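Local coordinates for protein intimin (Escherichia coli, PDB 6TPL) that probably serves as a bacterial adhesin, with extracellular juncture domains that adopt a constitutively extended conformation and restrain its sphere of action, at residues Ala104-Ala118 and Val185-Thr198. Residues are numbered along the deposited sequence; the frame is centred on the assembly and turned at random.
Sequences ASITEIKADKTTAVA and VAVDVKAPEVEFFT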
loop_
_atom_site.group_PDB
_atom_site.type_symbol
_atom_site.label_atom_id
_atom_site.label_comp_id
_atom_site.label_asym_id
_atom_site.label_seq_id
_atom_site.Cartn_x
_atom_site.Cartn_y
_atom_site.Cartn_z
ATOM N N ALA A 104 -14.638 -7.896 10.717
ATOM C CA ALA A 104 -14.040 -8.428 9.496
ATOM C C ALA A 104 -13.708 -7.282 8.548
ATOM O O ALA A 104 -14.608 -6.637 8.002
ATOM C CB ALA A 104 -14.976 -9.441 8.824
ATOM N N SER A 105 -12.415 -7.007 8.358
ATOM C CA SER A 105 -11.967 -5.860 7.583
ATOM C C SER A 105 -10.873 -6.279 6.611
ATOM O O SER A 105 -10.066 -7.163 6.905
ATOM C CB SER A 105 -11.419 -4.737 8.491
ATOM O OG SER A 105 -12.255 -4.501 9.609
ATOM N N ILE A 106 -10.844 -5.622 5.453
ATOM C CA ILE A 106 -9.707 -5.767 4.554
ATOM C C ILE A 106 -8.458 -5.233 5.244
ATOM O O ILE A 106 -8.448 -4.113 5.768
ATOM C CB ILE A 106 -9.950 -5.026 3.234
ATOM C CG1 ILE A 106 -11.087 -5.676 2.457
ATOM C CG2 ILE A 106 -8.682 -5.035 2.398
ATOM C CD1 ILE A 106 -11.550 -4.887 1.247
ATOM N N THR A 107 -7.398 -6.037 5.250
ATOM C CA THR A 107 -6.125 -5.628 5.829
ATOM C C THR A 107 -5.052 -5.365 4.789
ATOM O O THR A 107 -4.060 -4.699 5.106
ATOM C CB THR A 107 -5.608 -6.692 6.811
ATOM O OG1 THR A 107 -5.462 -7.941 6.132
ATOM C CG2 THR A 107 -6.566 -6.841 7.984
ATOM N N GLU A 108 -5.221 -5.859 3.565
ATOM C CA GLU A 108 -4.245 -5.582 2.525
ATOM C C GLU A 108 -4.865 -5.784 1.150
ATOM O O GLU A 108 -5.852 -6.505 0.983
ATOM C CB GLU A 108 -3.002 -6.462 2.690
ATOM C CG GLU A 108 -3.284 -7.925 3.046
ATOM C CD GLU A 108 -2.021 -8.781 3.035
ATOM O OE1 GLU A 108 -1.801 -9.488 2.031
ATOM O OE2 GLU A 108 -1.259 -8.714 4.017
ATOM N N ILE A 109 -4.256 -5.123 0.169
ATOM C CA ILE A 109 -4.610 -5.253 -1.238
ATOM C C ILE A 109 -3.300 -5.099 -2.004
ATOM O O ILE A 109 -2.581 -4.109 -1.826
ATOM C CB ILE A 109 -5.673 -4.218 -1.657
ATOM C CG1 ILE A 109 -5.992 -4.374 -3.137
ATOM C CG2 ILE A 109 -5.201 -2.824 -1.338
ATOM C CD1 ILE A 109 -7.318 -3.781 -3.544
ATOM N N LYS A 110 -2.947 -6.100 -2.806
ATOM C CA LYS A 110 -1.678 -6.130 -3.521
ATOM C C LYS A 110 -1.926 -6.443 -4.990
ATOM O O LYS A 110 -2.818 -7.230 -5.319
ATOM C CB LYS A 110 -0.728 -7.177 -2.920
ATOM C CG LYS A 110 -0.333 -6.926 -1.471
ATOM C CD LYS A 110 0.542 -8.061 -0.956
ATOM C CE LYS A 110 0.937 -7.878 0.498
ATOM N NZ LYS A 110 1.819 -8.989 0.962
ATOM N N ALA A 111 -1.143 -5.810 -5.864
ATOM C CA ALA A 111 -1.121 -6.107 -7.291
ATOM C C ALA A 111 0.196 -6.802 -7.611
ATOM O O ALA A 111 1.250 -6.404 -7.106
ATOM C CB ALA A 111 -1.281 -4.826 -8.116
ATOM N N ASP A 112 0.138 -7.866 -8.417
ATOM C CA ASP A 112 1.363 -8.605 -8.700
ATOM C C ASP A 112 2.310 -7.820 -9.606
ATOM O O ASP A 112 3.521 -8.052 -9.558
ATOM C CB ASP A 112 1.020 -9.987 -9.280
ATOM C CG ASP A 112 0.385 -9.930 -10.657
ATOM O OD1 ASP A 112 0.597 -10.892 -11.436
ATOM O OD2 ASP A 112 -0.315 -8.948 -10.972
ATOM N N LYS A 113 1.795 -6.871 -10.385
ATOM C CA LYS A 113 2.625 -5.958 -11.161
ATOM C C LYS A 113 1.841 -4.673 -11.400
ATOM O O LYS A 113 0.614 -4.648 -11.283
ATOM C CB LYS A 113 3.066 -6.578 -12.491
ATOM C CG LYS A 113 1.929 -6.989 -13.403
ATOM C CD LYS A 113 2.470 -7.679 -14.646
ATOM C CE LYS A 113 1.362 -8.129 -15.580
ATOM N NZ LYS A 113 1.900 -8.928 -16.716
ATOM N N THR A 114 2.559 -3.601 -11.732
ATOM C CA THR A 114 1.952 -2.286 -11.901
ATOM C C THR A 114 1.788 -1.883 -13.360
ATOM O O THR A 114 1.336 -0.766 -13.633
ATOM C CB THR A 114 2.778 -1.219 -11.175
ATOM O OG1 THR A 114 4.076 -1.123 -11.766
ATOM C CG2 THR A 114 2.941 -1.556 -9.694
ATOM N N THR A 115 2.158 -2.747 -14.302
ATOM C CA THR A 115 2.012 -2.445 -15.720
ATOM C C THR A 115 1.595 -3.705 -16.464
ATOM O O THR A 115 1.869 -4.819 -16.017
ATOM C CB THR A 115 3.312 -1.906 -16.348
ATOM O OG1 THR A 115 4.321 -2.918 -16.298
ATOM C CG2 THR A 115 3.805 -0.671 -15.613
ATOM N N ALA A 116 0.943 -3.522 -17.611
ATOM C CA ALA A 116 0.524 -4.648 -18.436
ATOM C C ALA A 116 0.214 -4.152 -19.841
ATOM O O ALA A 116 0.000 -2.956 -20.067
ATOM C CB ALA A 116 -0.702 -5.362 -17.850
ATOM N N VAL A 117 0.189 -5.096 -20.786
ATOM C CA VAL A 117 -0.145 -4.778 -22.169
ATOM C C VAL A 117 -1.653 -4.641 -22.303
ATOM O O VAL A 117 -2.413 -5.438 -21.743
ATOM C CB VAL A 117 0.384 -5.860 -23.125
ATOM C CG1 VAL A 117 -0.047 -5.549 -24.567
ATOM C CG2 VAL A 117 1.889 -5.977 -23.035
ATOM N N ALA A 118 -2.093 -3.646 -23.071
ATOM C CA ALA A 118 -3.522 -3.395 -23.253
ATOM C C ALA A 118 -4.069 -4.194 -24.437
ATOM O O ALA A 118 -4.569 -3.649 -25.419
ATOM C CB ALA A 118 -3.778 -1.902 -23.434
ATOM N N VAL A 185 -17.829 -2.097 6.800
ATOM C CA VAL A 185 -16.590 -1.380 7.094
ATOM C C VAL A 185 -16.521 -0.165 6.178
ATOM O O VAL A 185 -16.504 -0.305 4.950
ATOM C CB VAL A 185 -15.353 -2.272 6.917
ATOM C CG1 VAL A 185 -14.081 -1.457 7.132
ATOM C CG2 VAL A 185 -15.404 -3.459 7.874
ATOM N N ALA A 186 -16.452 1.023 6.773
ATOM C CA ALA A 186 -16.557 2.276 6.025
ATOM C C ALA A 186 -15.180 2.734 5.539
ATOM O O ALA A 186 -14.693 3.817 5.858
ATOM C CB ALA A 186 -17.228 3.338 6.888
ATOM N N VAL A 187 -14.559 1.882 4.725
ATOM C CA VAL A 187 -13.251 2.172 4.148
ATOM C C VAL A 187 -13.273 1.796 2.673
ATOM O O VAL A 187 -13.517 0.634 2.327
ATOM C CB VAL A 187 -12.119 1.426 4.875
ATOM C CG1 VAL A 187 -10.780 1.696 4.204
ATOM C CG2 VAL A 187 -12.082 1.820 6.350
ATOM N N ASP A 188 -13.010 2.778 1.808
ATOM C CA ASP A 188 -12.910 2.598 0.357
ATOM C C ASP A 188 -11.472 2.193 0.042
ATOM O O ASP A 188 -10.612 3.031 -0.229
ATOM C CB ASP A 188 -13.322 3.891 -0.342
ATOM C CG ASP A 188 -13.344 3.780 -1.851
ATOM O OD1 ASP A 188 -13.262 2.656 -2.382
ATOM O OD2 ASP A 188 -13.441 4.837 -2.513
ATOM N N VAL A 189 -11.202 0.886 0.092
ATOM C CA VAL A 189 -9.823 0.419 -0.002
ATOM C C VAL A 189 -9.337 0.538 -1.439
ATOM O O VAL A 189 -9.953 -0.000 -2.369
ATOM C CB VAL A 189 -9.693 -1.024 0.505
ATOM C CG1 VAL A 189 -8.281 -1.542 0.236
ATOM C CG2 VAL A 189 -10.015 -1.103 1.987
ATOM N N LYS A 190 -8.219 1.238 -1.625
ATOM C CA LYS A 190 -7.652 1.477 -2.946
ATOM C C LYS A 190 -6.418 0.606 -3.148
ATOM O O LYS A 190 -5.548 0.538 -2.270
ATOM C CB LYS A 190 -7.272 2.949 -3.120
ATOM C CG LYS A 190 -8.401 3.929 -2.878
ATOM C CD LYS A 190 -9.507 3.736 -3.892
ATOM C CE LYS A 190 -10.661 4.690 -3.647
ATOM N NZ LYS A 190 -11.750 4.505 -4.647
ATOM N N ALA A 191 -6.345 -0.050 -4.300
ATOM C CA ALA A 191 -5.146 -0.769 -4.693
ATOM C C ALA A 191 -4.112 0.208 -5.241
ATOM O O ALA A 191 -4.438 1.357 -5.557
ATOM C CB ALA A 191 -5.487 -1.817 -5.749
ATOM N N PRO A 192 -2.854 -0.216 -5.364
ATOM C CA PRO A 192 -1.892 0.590 -6.124
ATOM C C PRO A 192 -2.431 0.870 -7.521
ATOM O O PRO A 192 -3.047 0.006 -8.149
ATOM C CB PRO A 192 -0.637 -0.289 -6.171
ATOM C CG PRO A 192 -0.788 -1.266 -5.033
ATOM C CD PRO A 192 -2.271 -1.481 -4.870
ATOM N N GLU A 193 -2.220 2.092 -7.995
ATOM C CA GLU A 193 -2.543 2.407 -9.379
ATOM C C GLU A 193 -1.654 1.590 -10.310
ATOM O O GLU A 193 -0.480 1.349 -10.021
ATOM C CB GLU A 193 -2.359 3.904 -9.635
ATOM C CG GLU A 193 -2.957 4.389 -10.935
ATOM C CD GLU A 193 -2.976 5.901 -11.026
ATOM O OE1 GLU A 193 -1.914 6.521 -10.813
ATOM O OE2 GLU A 193 -4.055 6.466 -11.299
ATOM N N VAL A 194 -2.233 1.124 -11.416
ATOM C CA VAL A 194 -1.497 0.408 -12.450
ATOM C C VAL A 194 -1.738 1.114 -13.776
ATOM O O VAL A 194 -2.562 2.024 -13.878
ATOM C CB VAL A 194 -1.907 -1.076 -12.540
ATOM C CG1 VAL A 194 -1.708 -1.761 -11.190
ATOM C CG2 VAL A 194 -3.351 -1.204 -13.017
ATOM N N GLU A 195 -1.007 0.682 -14.807
ATOM C CA GLU A 195 -1.154 1.290 -16.124
ATOM C C GLU A 195 -1.037 0.249 -17.230
ATOM O O GLU A 195 -0.128 -0.588 -17.220
ATOM C CB GLU A 195 -0.119 2.404 -16.331
ATOM C CG GLU A 195 -0.311 3.165 -17.639
ATOM C CD GLU A 195 0.375 4.521 -17.662
ATOM O OE1 GLU A 195 0.107 5.301 -18.599
ATOM O OE2 GLU A 195 1.177 4.808 -16.751
ATOM N N PHE A 196 -1.966 0.318 -18.182
ATOM C CA PHE A 196 -1.951 -0.521 -19.372
ATOM C C PHE A 196 -1.393 0.271 -20.547
ATOM O O PHE A 196 -1.690 1.460 -20.703
ATOM C CB PHE A 196 -3.357 -1.026 -19.693
ATOM C CG PHE A 196 -3.889 -2.009 -18.692
ATOM C CD1 PHE A 196 -4.460 -1.575 -17.505
ATOM C CD2 PHE A 196 -3.824 -3.365 -18.943
ATOM C CE1 PHE A 196 -4.948 -2.484 -16.592
ATOM C CE2 PHE A 196 -4.308 -4.276 -18.038
ATOM C CZ PHE A 196 -4.871 -3.839 -16.861
ATOM N N PHE A 197 -0.584 -0.395 -21.372
ATOM C CA PHE A 197 0.035 0.220 -22.536
ATOM C C PHE A 197 -0.243 -0.629 -23.766
ATOM O O PHE A 197 -0.183 -1.860 -23.705
ATOM C CB PHE A 197 1.564 0.360 -22.361
ATOM C CG PHE A 197 1.980 1.224 -21.203
ATOM C CD1 PHE A 197 2.163 2.588 -21.370
ATOM C CD2 PHE A 197 2.211 0.666 -19.957
ATOM C CE1 PHE A 197 2.555 3.382 -20.308
ATOM C CE2 PHE A 197 2.603 1.454 -18.892
ATOM C CZ PHE A 197 2.780 2.814 -19.069
ATOM N N THR A 198 -0.523 0.030 -24.886
ATOM C CA THR A 198 -0.730 -0.679 -26.153
ATOM C C THR A 198 0.589 -1.282 -26.632
ATOM O O THR A 198 1.664 -0.725 -26.417
ATOM C CB THR A 198 -1.288 0.242 -27.251
ATOM O OG1 THR A 198 -2.575 0.739 -26.864
ATOM C CG2 THR A 198 -1.408 -0.512 -28.567
HETATM O O HOH W 1 -4.448 -1.232 -26.838
#
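I109 sits against V189 and A191 at the apolar centre. With CG1 anti to the backbone N (chi1 179°), its longer branch runs over A191, where CD1 comes to 3.5 Å from A191 CB, tighter than usual for two carbons. The other branch, CG2, meets V189 CG1 at 3.7 Å, the two side chains pointing opposite ways as they pass. With an alanine here both branches are lost, which is likely to open a gap between A191 CB and V189 CG1. Three residues earlier on the strand, I106 crosses V189, its CB and CD1 both near V189 CG2. I97, from the preceding Ig-like domain, touches I106 and V189 as well, so the cluster reaches the domain junction.

Toward the C-terminus, V194 packs against the main chain of K113 and T114, its CG1 3.7 Å from K113 O. The F196 ring meets the A116 methyl obliquely, CE2 3.8 Å from A116 CB, with V117 O at its edge, in plane. Here strand 115-117 pairs in parallel with strand 194-197. E195 N donates to T114 O, A116 N to E195 O (3.1 Å), F197 N to A116 O (2.9 Å) and A118 N to F197 O (2.7 Å); this last donor stands 50° out of the carbonyl plane. The E195 side chain leads away from 104-118, and its OE2 forms a salt bridge with K175. At the far end a water bridges A118 O and T198 OG1.

Strand 105-111, main-chain bonded to strand 124-132, thus meets 185-192 by apolar packing, which gives way to backbone hydrogen bonding where 115-117 joins 194-197.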